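Local atomic coordinates of alkaline phosphatase D (Bacillus subtilis, PDB entry 2YEQ), a protein that hydrolyses phosphate esters, releasing an alcohol, with an active site that contains iron and calcium. Residues Asp151-Asn159 with Arg169-Ile177; Ile363-Asn373 with Val391-Gly402. All blocks are in the same frame, centred on the assembly; numbering follows the deposited sequence.

Contact 1. Residues Asp151-Asn159 with Arg169-Ile177. With FE (Fe (III) ion), chain B; CA (calcium ion), chain C; NA (sodium ion), chain D; EDO (1,2-ethanediol), chain S.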
loop_
_atom_site.group_PDB
_atom_site.type_symbol
_atom_site.label_atom_id
_atom_site.label_comp_id
_atom_site.label_asym_id
_atom_site.label_seq_id
_atom_site.Cartn_x
_atom_site.Cartn_y
_atom_site.Cartn_z
ATOM N N ASP A 151 -1.824 5.235 -0.151
ATOM C CA ASP A 151 -2.607 6.073 0.702
ATOM C C ASP A 151 -2.232 5.789 2.162
ATOM O O ASP A 151 -3.085 5.643 3.015
ATOM C CB ASP A 151 -4.098 5.914 0.453
ATOM C CG ASP A 151 -4.545 6.419 -0.926
ATOM O OD1 ASP A 151 -3.700 6.836 -1.732
ATOM O OD2 ASP A 151 -5.782 6.330 -1.197
ATOM N N TYR A 152 -0.930 5.721 2.403
ATOM C CA TYR A 152 -0.395 5.635 3.755
ATOM C C TYR A 152 -0.657 6.906 4.563
ATOM O O TYR A 152 -0.841 6.825 5.784
ATOM C CB TYR A 152 1.086 5.349 3.689
ATOM C CG TYR A 152 1.738 4.999 4.999
ATOM C CD1 TYR A 152 2.103 5.990 5.902
ATOM C CD2 TYR A 152 2.039 3.671 5.322
ATOM C CE1 TYR A 152 2.740 5.673 7.113
ATOM C CE2 TYR A 152 2.683 3.343 6.545
ATOM C CZ TYR A 152 3.023 4.357 7.428
ATOM O OH TYR A 152 3.643 4.059 8.617
ATOM N N ILE A 153 -0.631 8.070 3.898
ATOM C CA ILE A 153 -1.184 9.310 4.452
ATOM C C ILE A 153 -2.197 9.882 3.479
ATOM O O ILE A 153 -2.232 9.453 2.327
ATOM C CB ILE A 153 -0.110 10.401 4.703
ATOM C CG1 ILE A 153 0.550 10.839 3.380
ATOM C CG2 ILE A 153 0.940 9.915 5.716
ATOM C CD1 ILE A 153 1.307 12.183 3.475
ATOM N N TYR A 154 -3.034 10.806 3.965
ATOM C CA TYR A 154 -3.902 11.626 3.133
ATOM C C TYR A 154 -3.481 13.087 3.375
ATOM O O TYR A 154 -2.943 13.416 4.446
ATOM C CB TYR A 154 -5.395 11.422 3.447
ATOM C CG TYR A 154 -5.937 10.088 2.954
ATOM C CD1 TYR A 154 -5.515 8.880 3.536
ATOM C CD2 TYR A 154 -6.815 10.029 1.885
ATOM C CE1 TYR A 154 -5.975 7.657 3.086
ATOM C CE2 TYR A 154 -7.301 8.799 1.411
ATOM C CZ TYR A 154 -6.858 7.615 2.004
ATOM O OH TYR A 154 -7.327 6.406 1.578
ATOM N N GLU A 155 -3.752 13.933 2.389
ATOM C CA GLU A 155 -3.204 15.292 2.321
ATOM C C GLU A 155 -4.113 16.383 2.829
ATOM O O GLU A 155 -3.687 17.545 2.983
ATOM C CB GLU A 155 -2.791 15.587 0.871
ATOM C CG GLU A 155 -3.960 16.004 -0.062
ATOM C CD GLU A 155 -4.671 14.821 -0.715
ATOM O OE1 GLU A 155 -4.497 13.671 -0.235
ATOM O OE2 GLU A 155 -5.437 15.044 -1.689
ATOM N N TYR A 156 -5.370 16.039 3.077
ATOM C CA TYR A 156 -6.407 17.008 3.358
ATOM C C TYR A 156 -6.224 17.809 4.650
ATOM O O TYR A 156 -5.490 17.408 5.550
ATOM C CB TYR A 156 -7.765 16.322 3.404
ATOM C CG TYR A 156 -8.156 15.694 2.084
ATOM C CD1 TYR A 156 -8.554 16.486 1.017
ATOM C CD2 TYR A 156 -8.104 14.313 1.895
ATOM C CE1 TYR A 156 -8.896 15.927 -0.198
ATOM C CE2 TYR A 156 -8.429 13.745 0.685
ATOM C CZ TYR A 156 -8.806 14.551 -0.362
ATOM O OH TYR A 156 -9.133 13.988 -1.568
ATOM N N GLY A 157 -6.863 18.975 4.676
ATOM C CA GLY A 157 -7.149 19.690 5.903
ATOM C C GLY A 157 -8.292 19.002 6.622
ATOM O O GLY A 157 -8.801 17.974 6.159
ATOM N N PRO A 158 -8.704 19.557 7.754
ATOM C CA PRO A 158 -9.769 18.943 8.537
ATOM C C PRO A 158 -11.152 19.240 7.961
ATOM O O PRO A 158 -11.346 20.266 7.317
ATOM C CB PRO A 158 -9.582 19.568 9.926
ATOM C CG PRO A 158 -8.956 20.849 9.676
ATOM C CD PRO A 158 -8.045 20.647 8.494
ATOM N N ASN A 159 -12.100 18.334 8.179
ATOM C CA ASN A 159 -13.479 18.502 7.713
ATOM C C ASN A 159 -13.583 18.662 6.199
ATOM O O ASN A 159 -14.418 19.427 5.696
ATOM C CB ASN A 159 -14.139 19.729 8.369
ATOM C CG ASN A 159 -14.017 19.726 9.877
ATOM O OD1 ASN A 159 -13.451 20.654 10.478
ATOM N ND2 ASN A 159 -14.550 18.684 10.502
ATOM N N ARG A 169 -11.341 11.405 14.163
ATOM C CA ARG A 169 -10.113 12.130 14.466
ATOM C C ARG A 169 -9.960 13.247 13.430
ATOM O O ARG A 169 -10.755 13.333 12.485
ATOM C CB ARG A 169 -8.903 11.205 14.452
ATOM C CG ARG A 169 -9.004 9.972 15.377
ATOM C CD ARG A 169 -7.663 9.288 15.569
ATOM N NE ARG A 169 -7.379 8.340 14.473
ATOM C CZ ARG A 169 -6.403 7.449 14.477
ATOM N NH1 ARG A 169 -5.566 7.394 15.494
ATOM N NH2 ARG A 169 -6.245 6.605 13.459
ATOM N N THR A 170 -8.946 14.081 13.598
ATOM C CA THR A 170 -8.828 15.332 12.826
ATOM C C THR A 170 -7.412 15.528 12.346
ATOM O O THR A 170 -6.464 15.423 13.135
ATOM C CB THR A 170 -9.219 16.540 13.709
ATOM O OG1 THR A 170 -10.538 16.326 14.213
ATOM C CG2 THR A 170 -9.191 17.865 12.888
ATOM N N HIS A 171 -7.248 15.853 11.063
ATOM C CA HIS A 171 -5.938 16.161 10.553
ATOM C C HIS A 171 -5.318 17.331 11.303
ATOM O O HIS A 171 -6.028 18.187 11.814
ATOM C CB HIS A 171 -5.994 16.423 9.044
ATOM C CG HIS A 171 -5.980 15.176 8.226
ATOM N ND1 HIS A 171 -6.789 14.998 7.122
ATOM C CD2 HIS A 171 -5.267 14.031 8.361
ATOM C CE1 HIS A 171 -6.562 13.796 6.611
ATOM N NE2 HIS A 171 -5.628 13.199 7.330
ATOM N N ASN A 172 -3.991 17.317 11.376
ATOM C CA ASN A 172 -3.192 18.226 12.199
ATOM C C ASN A 172 -3.030 19.614 11.607
ATOM O O ASN A 172 -2.644 20.538 12.321
ATOM C CB ASN A 172 -1.786 17.642 12.398
ATOM C CG ASN A 172 -0.938 17.621 11.081
ATOM O OD1 ASN A 172 -1.336 17.038 10.065
ATOM N ND2 ASN A 172 0.225 18.250 11.119
ATOM N N SER A 173 -3.326 19.758 10.311
ATOM C CA SER A 173 -3.070 20.993 9.593
ATOM C C SER A 173 -4.027 21.168 8.425
ATOM O O SER A 173 -4.768 20.252 8.065
ATOM C CB SER A 173 -1.636 20.988 9.069
ATOM O OG SER A 173 -1.460 20.092 7.958
ATOM N N ALA A 174 -4.013 22.358 7.831
ATOM C CA ALA A 174 -4.620 22.563 6.514
ATOM C C ALA A 174 -3.962 21.645 5.513
ATOM O O ALA A 174 -2.948 21.013 5.801
ATOM C CB ALA A 174 -4.455 24.047 6.048
ATOM N N GLU A 175 -4.517 21.609 4.307
ATOM C CA GLU A 175 -3.959 20.785 3.242
ATOM C C GLU A 175 -2.468 21.001 3.122
ATOM O O GLU A 175 -2.001 22.149 3.044
ATOM C CB GLU A 175 -4.650 21.066 1.892
ATOM C CG GLU A 175 -4.085 20.184 0.757
ATOM C CD GLU A 175 -4.826 20.306 -0.576
ATOM O OE1 GLU A 175 -5.714 21.166 -0.694
ATOM O OE2 GLU A 175 -4.505 19.553 -1.531
ATOM N N ILE A 176 -1.731 19.892 3.055
ATOM C CA ILE A 176 -0.297 19.898 3.122
ATOM C C ILE A 176 0.383 20.191 1.780
ATOM O O ILE A 176 0.029 19.611 0.753
ATOM C CB ILE A 176 0.240 18.595 3.762
ATOM C CG1 ILE A 176 -0.140 17.344 2.950
ATOM C CG2 ILE A 176 -0.328 18.491 5.187
ATOM C CD1 ILE A 176 0.362 15.995 3.629
ATOM N N ILE A 177 1.351 21.110 1.808
ATOM C CA ILE A 177 1.995 21.625 0.594
ATOM C C ILE A 177 3.495 21.566 0.669
ATOM O O ILE A 177 4.144 21.122 -0.273
ATOM C CB ILE A 177 1.598 23.102 0.340
ATOM C CG1 ILE A 177 0.080 23.222 0.183
ATOM C CG2 ILE A 177 2.361 23.670 -0.885
ATOM C CD1 ILE A 177 -0.477 22.385 -0.943
HETATM FE FE FE B . -7.574 5.624 -0.241
HETATM CA CA CA C . -5.683 5.960 -3.684
HETATM NA NA NA D . -6.179 19.512 -3.004
HETATM C C1 EDO S . -1.490 24.671 8.886
HETATM O O1 EDO S . -2.849 24.557 9.351
HETATM C C2 EDO S . -1.380 24.424 7.381
HETATM O O2 EDO S . -0.006 24.433 6.976
HETATM O O HOH W 1 -6.648 17.423 -2.308
HETATM O O HOH W 2 -5.752 21.542 -3.764
HETATM O O HOH W 3 -7.536 19.051 -4.786
HETATM O O HOH W 4 -4.763 3.866 -2.510
#

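Contact 2. Residues Ile363-Asn373 with Val391-Gly402. With PE5 (3,6,9,12,15,18,21,24-octaoxahexacosan-1-ol), chain E; EDO (1,2-ethanediol), chain F.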
loop_
_atom_site.group_PDB
_atom_site.type_symbol
_atom_site.label_atom_id
_atom_site.label_comp_id
_atom_site.label_asym_id
_atom_site.label_seq_id
_atom_site.Cartn_x
_atom_site.Cartn_y
_atom_site.Cartn_z
ATOM N N ILE A 363 -1.201 -8.115 -20.435
ATOM C CA ILE A 363 -1.855 -9.395 -20.628
ATOM C C ILE A 363 -1.287 -10.137 -21.842
ATOM O O ILE A 363 -1.042 -11.330 -21.764
ATOM C CB ILE A 363 -3.378 -9.247 -20.709
ATOM C CG1 ILE A 363 -3.918 -8.754 -19.358
ATOM C CG2 ILE A 363 -4.023 -10.595 -21.061
ATOM C CD1 ILE A 363 -5.377 -8.382 -19.361
ATOM N N ASN A 364 -1.051 -9.431 -22.947
ATOM C CA ASN A 364 -0.474 -10.042 -24.142
ATOM C C ASN A 364 0.878 -10.630 -23.874
ATOM O O ASN A 364 1.206 -11.717 -24.382
ATOM C CB ASN A 364 -0.380 -9.053 -25.325
ATOM C CG ASN A 364 -1.720 -8.812 -25.986
ATOM O OD1 ASN A 364 -2.693 -9.499 -25.706
ATOM N ND2 ASN A 364 -1.781 -7.806 -26.861
ATOM N N PHE A 365 1.684 -9.933 -23.078
ATOM C CA PHE A 365 2.979 -10.482 -22.748
ATOM C C PHE A 365 2.833 -11.762 -21.896
ATOM O O PHE A 365 3.547 -12.745 -22.121
ATOM C CB PHE A 365 3.853 -9.474 -22.019
ATOM C CG PHE A 365 5.228 -9.968 -21.790
ATOM C CD1 PHE A 365 6.167 -9.899 -22.789
ATOM C CD2 PHE A 365 5.563 -10.593 -20.600
ATOM C CE1 PHE A 365 7.443 -10.396 -22.591
ATOM C CE2 PHE A 365 6.812 -11.093 -20.396
ATOM C CZ PHE A 365 7.766 -11.007 -21.390
ATOM N N ILE A 366 1.913 -11.729 -20.934
ATOM C CA ILE A 366 1.657 -12.869 -20.029
ATOM C C ILE A 366 1.175 -14.104 -20.837
ATOM O O ILE A 366 1.677 -15.212 -20.634
ATOM C CB ILE A 366 0.617 -12.488 -18.966
ATOM C CG1 ILE A 366 1.245 -11.590 -17.905
ATOM C CG2 ILE A 366 -0.017 -13.717 -18.285
ATOM C CD1 ILE A 366 0.175 -10.934 -17.010
ATOM N N LYS A 367 0.206 -13.885 -21.732
ATOM C CA LYS A 367 -0.224 -14.870 -22.738
ATOM C C LYS A 367 0.935 -15.429 -23.528
ATOM O O LYS A 367 1.044 -16.633 -23.675
ATOM C CB LYS A 367 -1.157 -14.228 -23.753
ATOM C CG LYS A 367 -2.563 -14.088 -23.309
ATOM C CD LYS A 367 -3.359 -13.281 -24.318
ATOM C CE LYS A 367 -3.550 -14.030 -25.624
ATOM N NZ LYS A 367 -4.364 -13.217 -26.551
ATOM N N SER A 368 1.788 -14.554 -24.054
ATOM C CA SER A 368 2.928 -14.980 -24.862
ATOM C C SER A 368 3.873 -15.933 -24.119
ATOM O O SER A 368 4.559 -16.735 -24.740
ATOM C CB SER A 368 3.713 -13.776 -25.403
ATOM O OG SER A 368 4.795 -13.397 -24.539
ATOM N N LYS A 369 3.941 -15.828 -22.794
ATOM C CA LYS A 369 4.803 -16.720 -22.017
ATOM C C LYS A 369 4.027 -17.877 -21.394
ATOM O O LYS A 369 4.584 -18.665 -20.641
ATOM C CB LYS A 369 5.536 -15.933 -20.941
ATOM C CG LYS A 369 6.399 -14.835 -21.499
ATOM C CD LYS A 369 7.604 -15.408 -22.208
ATOM C CE LYS A 369 8.377 -14.348 -22.958
ATOM N NZ LYS A 369 9.728 -14.851 -23.307
ATOM N N ASN A 370 2.745 -17.956 -21.697
ATOM C CA ASN A 370 1.898 -19.031 -21.236
ATOM C C ASN A 370 1.786 -19.144 -19.713
ATOM O O ASN A 370 1.657 -20.247 -19.185
ATOM C CB ASN A 370 2.373 -20.371 -21.832
ATOM C CG ASN A 370 1.283 -21.411 -21.849
ATOM O OD1 ASN A 370 0.099 -21.086 -21.948
ATOM N ND2 ASN A 370 1.671 -22.675 -21.730
ATOM N N LEU A 371 1.807 -18.010 -19.011
ATOM C CA LEU A 371 1.786 -18.029 -17.542
ATOM C C LEU A 371 0.386 -18.292 -17.022
ATOM O O LEU A 371 -0.615 -17.804 -17.562
ATOM C CB LEU A 371 2.322 -16.710 -16.964
ATOM C CG LEU A 371 3.726 -16.278 -17.371
ATOM C CD1 LEU A 371 4.079 -14.947 -16.690
ATOM C CD2 LEU A 371 4.762 -17.338 -17.036
ATOM N N ASN A 372 0.281 -19.056 -15.943
ATOM C CA ASN A 372 -1.004 -19.122 -15.231
ATOM C C ASN A 372 -0.855 -18.956 -13.715
ATOM O O ASN A 372 -1.765 -19.272 -12.926
ATOM C CB ASN A 372 -1.738 -20.397 -15.577
ATOM C CG ASN A 372 -1.161 -21.608 -14.879
ATOM O OD1 ASN A 372 0.001 -21.618 -14.448
ATOM N ND2 ASN A 372 -1.976 -22.641 -14.759
ATOM N N ASN A 373 0.263 -18.357 -13.340
ATOM C CA ASN A 373 0.647 -18.168 -11.938
ATOM C C ASN A 373 0.797 -16.681 -11.490
ATOM O O ASN A 373 1.659 -16.344 -10.651
ATOM C CB ASN A 373 1.943 -18.921 -11.720
ATOM C CG ASN A 373 3.098 -18.301 -12.430
ATOM O OD1 ASN A 373 2.939 -17.421 -13.290
ATOM N ND2 ASN A 373 4.276 -18.752 -12.095
ATOM N N VAL A 391 -7.471 -14.507 -19.836
ATOM C CA VAL A 391 -6.612 -13.963 -20.908
ATOM C C VAL A 391 -7.367 -13.040 -21.868
ATOM O O VAL A 391 -6.753 -12.206 -22.521
ATOM C CB VAL A 391 -5.854 -15.039 -21.705
ATOM C CG1 VAL A 391 -4.877 -15.750 -20.790
ATOM C CG2 VAL A 391 -6.823 -16.034 -22.422
ATOM N N ASP A 392 -8.684 -13.185 -21.921
ATOM C CA ASP A 392 -9.541 -12.244 -22.605
ATOM C C ASP A 392 -10.570 -11.803 -21.591
ATOM O O ASP A 392 -11.396 -12.602 -21.152
ATOM C CB ASP A 392 -10.216 -12.910 -23.814
ATOM C CG ASP A 392 -10.952 -11.912 -24.686
ATOM O OD1 ASP A 392 -11.644 -11.045 -24.134
ATOM O OD2 ASP A 392 -10.832 -12.004 -25.923
ATOM N N PHE A 393 -10.530 -10.516 -21.240
ATOM C CA PHE A 393 -11.369 -9.970 -20.174
ATOM C C PHE A 393 -12.851 -9.963 -20.471
ATOM O O PHE A 393 -13.645 -9.722 -19.567
ATOM C CB PHE A 393 -10.901 -8.541 -19.805
ATOM C CG PHE A 393 -9.811 -8.508 -18.751
ATOM C CD1 PHE A 393 -9.020 -9.615 -18.506
ATOM C CD2 PHE A 393 -9.599 -7.363 -17.990
ATOM C CE1 PHE A 393 -8.031 -9.589 -17.544
ATOM C CE2 PHE A 393 -8.616 -7.332 -17.022
ATOM C CZ PHE A 393 -7.831 -8.446 -16.796
ATOM N N GLU A 394 -13.223 -10.231 -21.724
ATOM C CA GLU A 394 -14.627 -10.307 -22.127
ATOM C C GLU A 394 -15.168 -11.754 -22.165
ATOM O O GLU A 394 -16.364 -11.960 -22.302
ATOM C CB GLU A 394 -14.787 -9.645 -23.503
ATOM C CG GLU A 394 -14.346 -8.179 -23.562
ATOM C CD GLU A 394 -15.513 -7.230 -23.560
ATOM O OE1 GLU A 394 -16.087 -7.020 -24.655
ATOM O OE2 GLU A 394 -15.859 -6.718 -22.465
ATOM N N LYS A 395 -14.294 -12.747 -22.017
ATOM C CA LYS A 395 -14.688 -14.157 -22.143
ATOM C C LYS A 395 -14.371 -14.973 -20.886
ATOM O O LYS A 395 -13.197 -15.287 -20.602
ATOM C CB LYS A 395 -13.960 -14.813 -23.309
ATOM C CG LYS A 395 -14.205 -14.220 -24.668
ATOM C CD LYS A 395 -13.221 -14.795 -25.707
ATOM C CE LYS A 395 -13.415 -16.276 -25.935
ATOM N NZ LYS A 395 -12.672 -16.721 -27.146
ATOM N N THR A 396 -15.404 -15.350 -20.151
ATOM C CA THR A 396 -15.211 -16.263 -19.027
ATOM C C THR A 396 -14.810 -17.668 -19.479
ATOM O O THR A 396 -14.288 -18.449 -18.691
ATOM C CB THR A 396 -16.447 -16.343 -18.133
ATOM O OG1 THR A 396 -17.599 -16.580 -18.933
ATOM C CG2 THR A 396 -16.638 -15.042 -17.359
ATOM N N SER A 397 -15.025 -17.988 -20.749
ATOM C CA SER A 397 -14.540 -19.239 -21.296
ATOM C C SER A 397 -13.034 -19.219 -21.561
ATOM O O SER A 397 -12.433 -20.266 -21.758
ATOM C CB SER A 397 -15.302 -19.576 -22.584
ATOM O OG SER A 397 -15.056 -18.624 -23.607
ATOM N N SER A 398 -12.404 -18.044 -21.604
ATOM C CA SER A 398 -10.973 -17.990 -21.921
ATOM C C SER A 398 -10.146 -18.523 -20.740
ATOM O O SER A 398 -10.612 -18.637 -19.622
ATOM C CB SER A 398 -10.506 -16.561 -22.267
ATOM O OG SER A 398 -10.987 -15.646 -21.293
ATOM N N LYS A 399 -8.902 -18.839 -21.022
ATOM C CA LYS A 399 -8.006 -19.380 -20.042
ATOM C C LYS A 399 -7.741 -18.397 -18.862
ATOM O O LYS A 399 -7.509 -17.193 -19.051
ATOM C CB LYS A 399 -6.696 -19.711 -20.736
ATOM C CG LYS A 399 -5.761 -20.533 -19.879
ATOM C CD LYS A 399 -4.317 -20.208 -20.156
ATOM C CE LYS A 399 -3.405 -20.862 -19.119
ATOM N NZ LYS A 399 -2.088 -21.230 -19.691
ATOM N N ILE A 400 -7.765 -18.936 -17.649
ATOM C CA ILE A 400 -7.447 -18.167 -16.447
ATOM C C ILE A 400 -5.937 -18.113 -16.266
ATOM O O ILE A 400 -5.273 -19.146 -16.162
ATOM C CB ILE A 400 -8.141 -18.736 -15.234
ATOM C CG1 ILE A 400 -9.639 -18.488 -15.357
ATOM C CG2 ILE A 400 -7.587 -18.102 -13.917
ATOM C CD1 ILE A 400 -10.476 -19.135 -14.274
ATOM N N PHE A 401 -5.365 -16.904 -16.300
ATOM C CA PHE A 401 -3.932 -16.763 -16.121
ATOM C C PHE A 401 -3.579 -16.423 -14.664
ATOM O O PHE A 401 -2.410 -16.429 -14.283
ATOM C CB PHE A 401 -3.307 -15.762 -17.118
ATOM C CG PHE A 401 -3.643 -14.315 -16.864
ATOM C CD1 PHE A 401 -2.879 -13.551 -15.990
ATOM C CD2 PHE A 401 -4.680 -13.701 -17.549
ATOM C CE1 PHE A 401 -3.163 -12.208 -15.790
ATOM C CE2 PHE A 401 -4.966 -12.361 -17.359
ATOM C CZ PHE A 401 -4.220 -11.613 -16.465
ATOM N N GLY A 402 -4.574 -16.126 -13.857
ATOM C CA GLY A 402 -4.289 -15.759 -12.473
ATOM C C GLY A 402 -5.473 -15.247 -11.728
ATOM O O GLY A 402 -6.615 -15.507 -12.094
HETATM O O1 PE5 E . 11.343 -16.805 -21.788
HETATM C C1 PE5 E . 10.997 -18.076 -22.339
HETATM C C2 PE5 E . 10.636 -17.957 -23.817
HETATM O O2 PE5 E . 9.214 -18.035 -23.971
HETATM C C3 PE5 E . 8.783 -18.052 -25.337
HETATM C C4 PE5 E . 8.903 -16.670 -25.960
HETATM O O3 PE5 E . 7.698 -16.375 -26.656
HETATM C C5 PE5 E . 7.049 -15.144 -26.324
HETATM C C6 PE5 E . 7.742 -13.939 -26.956
HETATM O O4 PE5 E . 8.277 -13.062 -25.956
HETATM C C7 PE5 E . 9.706 -12.942 -26.017
HETATM C C8 PE5 E . 10.208 -11.856 -25.071
HETATM O O5 PE5 E . 10.894 -12.449 -23.969
HETATM C C1 EDO F . -15.979 -11.310 -18.412
HETATM O O1 EDO F . -16.772 -10.328 -17.710
HETATM C C2 EDO F . -15.062 -12.150 -17.520
HETATM O O2 EDO F . -13.642 -11.892 -17.676
HETATM O O HOH W 5 -6.445 -12.456 -25.551
#

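Contact 1. Residues Asp151-Asn159 with Arg169-Ile177
E155 and I176 are joined by the one hydrogen bond between 151-159 and 169-177, I176 N to E155 O (3.1 Å, 161° at the hydrogen), and the two irregular chains close to 3.9 Å between the CA atoms of G157 and A174. The CA-H of G157 points at S173 O (3.3 Å). P158 CB presses tightly on T170 CG2 (3.4 Å). The H171 ring packs against the Y154-G157 backbone, with G157 O at its edge in the ring plane and Y156 O oblique to it. Replacing H171 by an alanine is likely to leave Y189 without its NE2 partner and to open a gap beside the Y156 and G157 carbonyls. I153 and I176 touch through their CD1 methyls. E175, extended with CG anti to the backbone N (chi1 -179°), reaches sodium with OE2 at 2.2 Å, a site shared with E214 and Q517; R234 and H211 are further polar partners of E175 and E155 respectively. E155, bent at chi2 (-88°), sets OE2 above one face of the Y156 ring, offset toward its rim, where it accepts from a sodium-bound water. At the other end, D151 OD2 bridges iron and calcium, while Y154 OH, near S412, binds iron: the bimetal centre of PhoD.

Contact 2. Residues Ile363-Asn373 with Val391-Gly402
Helix 356-368 connects the neighbouring parallel strands 325-329 and 374-378, a beta-alpha-beta crossover, and its C-terminal end here meets the hairpin of strands 384-390 and 400-406, the latter next to 374-378. The 391-399 loop is closed by V391 N to K399 O (2.8 Å), and F401 and G402 form a classic beta bulge opposite L389. The helix ends in a Schellman motif with N370 at positive phi, after which the chain turns to run beside F401.

Most of the side-chain packing is apolar. I363 lays its CD1 over one face of the F393 ring, 3.8 Å from the centroid and 27° off the normal, a CH-pi contact displaced toward the rim. Its CG1 meets CZ of F401, and CG2 rests against V391 O. F401, its CG set between the backbone N and the carbonyl carbon (chi1 71°), crosses I366 at about a right angle; I366 CG2 touches F401 CD1 at 3.7 Å. F401 CB lies against L371 O (3.4 Å). Farther out, K367 CG packs on V391 CB, and K399 stretches past N372, its CE beside N372 CB, to give a weak NZ bond to N370 OD1 (3.1 Å). The CA-H of N372 approaches F401 O at 3.2 Å, while N372 O bonds to Y477.

Branched aliphatic groups against two phenylalanine rings thus carry most of the packing. The one direct side-chain hydrogen bond across the contact is the weak K399-N370 bond near the exposed N370, with a water also lying between K367 NZ and V391 O, so shape matching probably matters more here than charge.

How the contacts relate
Contact 1 comes first along the chain and closes before contact 2 opens; both lie within the PhoD-like phosphatase region. Their centres are 41 Å apart on opposite sides of the chain's centre, and their nearest atoms are about 21 Å from each other. Contact 1 follows strand 145-148 of the ten-stranded mixed sheet and precedes helix 179-190, whereas contact 2 joins the end of helix 356-368, and the loop leading into strand 374-378, to the start of strand 400-406 in the seven-stranded mixed sheet. D380 shares calcium with D151, and H382 shares iron with D151 and Y154. Contact 1 holds metal ligands itself; contact 2 holds none, but its two segments bracket the chain that supplies two of them.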